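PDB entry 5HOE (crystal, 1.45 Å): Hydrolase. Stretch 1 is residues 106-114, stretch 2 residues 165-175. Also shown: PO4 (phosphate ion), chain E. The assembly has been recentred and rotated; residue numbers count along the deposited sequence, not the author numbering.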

# COMPACT_ATOMS: atom_id res chain seq x y z
N GLY A 106 -22.74 4.03 -15.09
CA GLY A 106 -22.49 5.44 -14.94
C GLY A 106 -23.44 6.11 -13.96
O GLY A 106 -23.09 7.12 -13.32
N THR A 107 -24.64 5.55 -13.83
CA THR A 107 -25.61 6.13 -12.91
C THR A 107 -25.05 6.23 -11.50
O THR A 107 -25.21 7.25 -10.82
N ASN A 108 -24.34 5.19 -11.04
CA ASN A 108 -23.89 5.22 -9.65
C ASN A 108 -22.72 6.16 -9.45
O ASN A 108 -22.54 6.68 -8.34
N ASP A 109 -21.96 6.45 -10.51
CA ASP A 109 -20.90 7.44 -10.39
C ASP A 109 -21.44 8.84 -10.09
O ASP A 109 -20.66 9.71 -9.67
N THR A 110 -22.73 9.10 -10.34
CA THR A 110 -23.34 10.40 -10.08
C THR A 110 -23.74 10.60 -8.62
O THR A 110 -24.23 11.69 -8.29
N LYS A 111 -23.54 9.61 -7.75
CA LYS A 111 -23.91 9.77 -6.35
C LYS A 111 -23.13 10.92 -5.70
O LYS A 111 -21.99 11.23 -6.07
N SER A 112 -23.79 11.55 -4.72
CA SER A 112 -23.29 12.77 -4.10
C SER A 112 -21.87 12.58 -3.55
O SER A 112 -20.99 13.42 -3.76
N TYR A 113 -21.63 11.48 -2.84
CA TYR A 113 -20.36 11.30 -2.14
C TYR A 113 -19.19 10.93 -3.06
O TYR A 113 -18.06 10.86 -2.57
N PHE A 114 -19.40 10.73 -4.36
CA PHE A 114 -18.26 10.50 -5.25
C PHE A 114 -17.70 11.79 -5.87
O PHE A 114 -16.54 11.81 -6.29
N GLU A 165 -32.69 10.54 -2.22
CA GLU A 165 -32.46 11.91 -2.66
C GLU A 165 -31.08 12.42 -2.23
O GLU A 165 -30.35 13.04 -3.02
N GLY A 166 -30.70 12.17 -0.98
CA GLY A 166 -29.36 12.53 -0.54
C GLY A 166 -28.28 11.75 -1.28
O GLY A 166 -27.24 12.30 -1.65
N MET A 167 -28.53 10.47 -1.50
CA MET A 167 -27.56 9.61 -2.17
C MET A 167 -27.21 10.14 -3.55
O MET A 167 -26.06 10.06 -3.98
N PHE A 168 -28.20 10.70 -4.27
CA PHE A 168 -28.02 11.18 -5.63
C PHE A 168 -28.03 12.71 -5.75
O PHE A 168 -28.18 13.24 -6.86
N GLY A 169 -27.78 13.41 -4.65
CA GLY A 169 -27.66 14.86 -4.70
C GLY A 169 -26.68 15.34 -5.75
O GLY A 169 -25.53 14.89 -5.79
N GLY A 170 -27.12 16.24 -6.62
CA GLY A 170 -26.29 16.69 -7.73
C GLY A 170 -26.26 15.75 -8.92
O GLY A 170 -25.69 16.12 -9.96
N GLY A 171 -26.83 14.55 -8.80
CA GLY A 171 -26.65 13.54 -9.83
C GLY A 171 -27.52 13.69 -11.04
O GLY A 171 -27.11 13.26 -12.13
N TYR A 172 -28.71 14.29 -10.91
CA TYR A 172 -29.60 14.35 -12.07
C TYR A 172 -28.94 15.04 -13.25
O TYR A 172 -28.95 14.53 -14.38
N GLU A 173 -28.39 16.23 -13.01
CA GLU A 173 -27.75 17.01 -14.06
C GLU A 173 -26.63 16.20 -14.71
O GLU A 173 -26.48 16.17 -15.94
N LYS A 174 -25.86 15.48 -13.89
CA LYS A 174 -24.78 14.66 -14.42
C LYS A 174 -25.31 13.54 -15.31
O LYS A 174 -24.78 13.28 -16.39
N SER A 175 -26.40 12.89 -14.87
CA SER A 175 -26.97 11.78 -15.63
C SER A 175 -27.48 12.25 -16.98
O SER A 175 -27.46 11.47 -17.93

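Thr 110, Phe 168 and Met 167 have the largest areas covered by the other stretch, together a little under half of the surface buried between the two. Thr 110 closes the short 3-10 segment and directs its CA-to-CB bond toward stretch 2, where the backbone comes within 4.6 Å, CA to CA, at Gly 171. Its chi1 is p (76°), which allows OG1 to donate a hydrogen bond to Thr 107 O at 2.7 Å, satisfying the hydroxyl within its own turn. The same OG1 lies 3.5 Å from Phe 168 CD1, while the methyl CG2 meets Lys 174 CB at 3.9 Å. A beta-branched residue with one polar and one apolar arm suits this mixed setting. Opposite it a side chain would not fit: an ideal CB on Gly 171 would stand 2.8 Å from Thr 110 OG1, a clash that glycine avoids.

Phe 168, the first residue to leave helical geometry after the helix, starts with its CB pointing away, yet chi1 m (-74°) and chi2 of -83° bring the ring back against stretch 1. Lys 111 lies over one face, with CG 4.0 Å from the ring centroid, a CH-pi contact. Near the ring plane sit oxygens instead: Thr 107 O is 3.6 Å from CE1 and Asn 108 OD1 is 3.8 Å from CZ. The slightly positive hydrogens of an aromatic edge tolerate such neighbours well. Asn 108 (chi1 m) also donates from ND2 to O1 of the phosphate ion at 2.9 Å, probably a guest from the crystallisation liquor.

Met 167, with chi angles t, t and m, runs its flexible thioether beside the extended Lys 111 chain (m, t, t, t), SD approaching CE at 3.7 Å; its CG also reaches Tyr 113 CE2 at 4.4 Å. Long unbranched chains are well suited to lying along one another.

Ser 112 secures the end of the helix. Its N donates to Met 167 O at 2.8 Å, almost straight at 164°, and its p rotamer (60°) lets OG donate to Gly 166 O at 2.9 Å. The CA-to-CB bond points toward the other stretch, and the short side chain places OG within reach of that carbonyl.

Lys 174 (m, t, t, t) carries its amine along the seam to three waters. One accepts from NZ at 3.1 Å and donates to Asp 109 O and Lys 111 O; another accepts from NZ at 3.0 Å and bridges Thr 110 O and Gly 169 O; the third, weakly held by NZ at 3.2 Å, donates to Ser 112 O. The long lysine thus combines apolar packing near its base with solvent-mediated links to backbone carbonyls at its tip.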

# COMPACT_ATOMS: atom_id res chain seq x y z
CB THR A 107 -26.90 5.32 -12.92
OG1 THR A 107 -27.43 5.27 -14.24
CG2 THR A 107 -27.92 5.95 -11.96
CB ASN A 108 -23.62 3.81 -9.15
CG ASN A 108 -24.88 3.03 -9.04
OD1 ASN A 108 -25.88 3.54 -8.50
ND2 ASN A 108 -24.88 1.81 -9.56
CB ASP A 109 -20.14 7.54 -11.70
CG ASP A 109 -19.43 6.25 -12.13
OD1 ASP A 109 -20.03 5.14 -12.10
OD2 ASP A 109 -18.29 6.39 -12.60
CB THR A 110 -24.57 10.65 -10.96
OG1 THR A 110 -25.71 9.91 -10.47
CG2 THR A 110 -24.30 10.32 -12.45
CB LYS A 111 -23.66 8.47 -5.59
CG LYS A 111 -24.66 7.34 -5.94
CD LYS A 111 -24.34 6.08 -5.17
CE LYS A 111 -25.31 4.94 -5.47
NZ LYS A 111 -24.97 3.72 -4.70
CB SER A 112 -24.25 13.19 -3.00
OG SER A 112 -24.34 12.16 -2.01
CB TYR A 113 -20.52 10.26 -1.03
CG TYR A 113 -21.06 8.91 -1.46
CD1 TYR A 113 -20.23 7.96 -2.03
CD2 TYR A 113 -22.39 8.56 -1.24
CE1 TYR A 113 -20.71 6.70 -2.40
CE2 TYR A 113 -22.87 7.31 -1.60
CZ TYR A 113 -22.02 6.38 -2.17
OH TYR A 113 -22.51 5.14 -2.53
CB PHE A 114 -18.62 9.56 -6.40
CG PHE A 114 -18.80 8.11 -5.99
CD1 PHE A 114 -17.81 7.43 -5.29
CD2 PHE A 114 -19.94 7.40 -6.38
CE1 PHE A 114 -17.98 6.10 -4.96
CE2 PHE A 114 -20.11 6.07 -6.06
CZ PHE A 114 -19.15 5.41 -5.36
CB GLU A 165 -33.55 12.85 -2.15
CG GLU A 165 -33.36 14.24 -2.66
CD GLU A 165 -34.61 15.09 -2.64
OE1 GLU A 165 -35.67 14.63 -2.15
OE2 GLU A 165 -34.51 16.24 -3.12
CB MET A 167 -28.14 8.20 -2.30
CG MET A 167 -27.14 7.16 -2.69
SD MET A 167 -27.89 5.52 -2.89
CE MET A 167 -28.46 5.20 -1.21
CB PHE A 168 -29.05 10.54 -6.57
CG PHE A 168 -28.74 9.10 -6.87
CD1 PHE A 168 -27.83 8.77 -7.87
CD2 PHE A 168 -29.34 8.07 -6.17
CE1 PHE A 168 -27.52 7.47 -8.13
CE2 PHE A 168 -29.02 6.75 -6.45
CZ PHE A 168 -28.13 6.45 -7.44
CB TYR A 172 -30.87 15.11 -11.73
CG TYR A 172 -31.69 15.45 -12.96
CD1 TYR A 172 -32.35 14.46 -13.68
CD2 TYR A 172 -31.81 16.76 -13.39
CE1 TYR A 172 -33.13 14.78 -14.80
CE2 TYR A 172 -32.58 17.08 -14.50
CZ TYR A 172 -33.24 16.08 -15.20
OH TYR A 172 -33.98 16.41 -16.32
CB GLU A 173 -27.23 18.30 -13.43
CG GLU A 173 -28.31 19.30 -12.88
CD GLU A 173 -29.06 18.90 -11.56
OE1 GLU A 173 -28.69 17.92 -10.86
OE2 GLU A 173 -30.04 19.63 -11.23
CB LYS A 174 -23.95 14.10 -13.27
CG LYS A 174 -23.32 15.16 -12.36
CD LYS A 174 -22.49 14.54 -11.25
CE LYS A 174 -21.99 15.62 -10.30
NZ LYS A 174 -21.19 15.07 -9.19
CB SER A 175 -28.06 11.07 -14.81
OG SER A 175 -29.28 11.79 -14.75
P PO4 E . -28.27 1.07 -8.26
O1 PO4 E . -27.28 0.32 -9.11
O2 PO4 E . -28.80 2.24 -9.05
O3 PO4 E . -29.39 0.27 -7.64
O4 PO4 E . -27.63 1.55 -7.00
O HOH W 1 -20.66 12.11 -8.41
O HOH W 2 -23.57 14.23 -7.50
O HOH W 3 -21.21 15.00 -5.96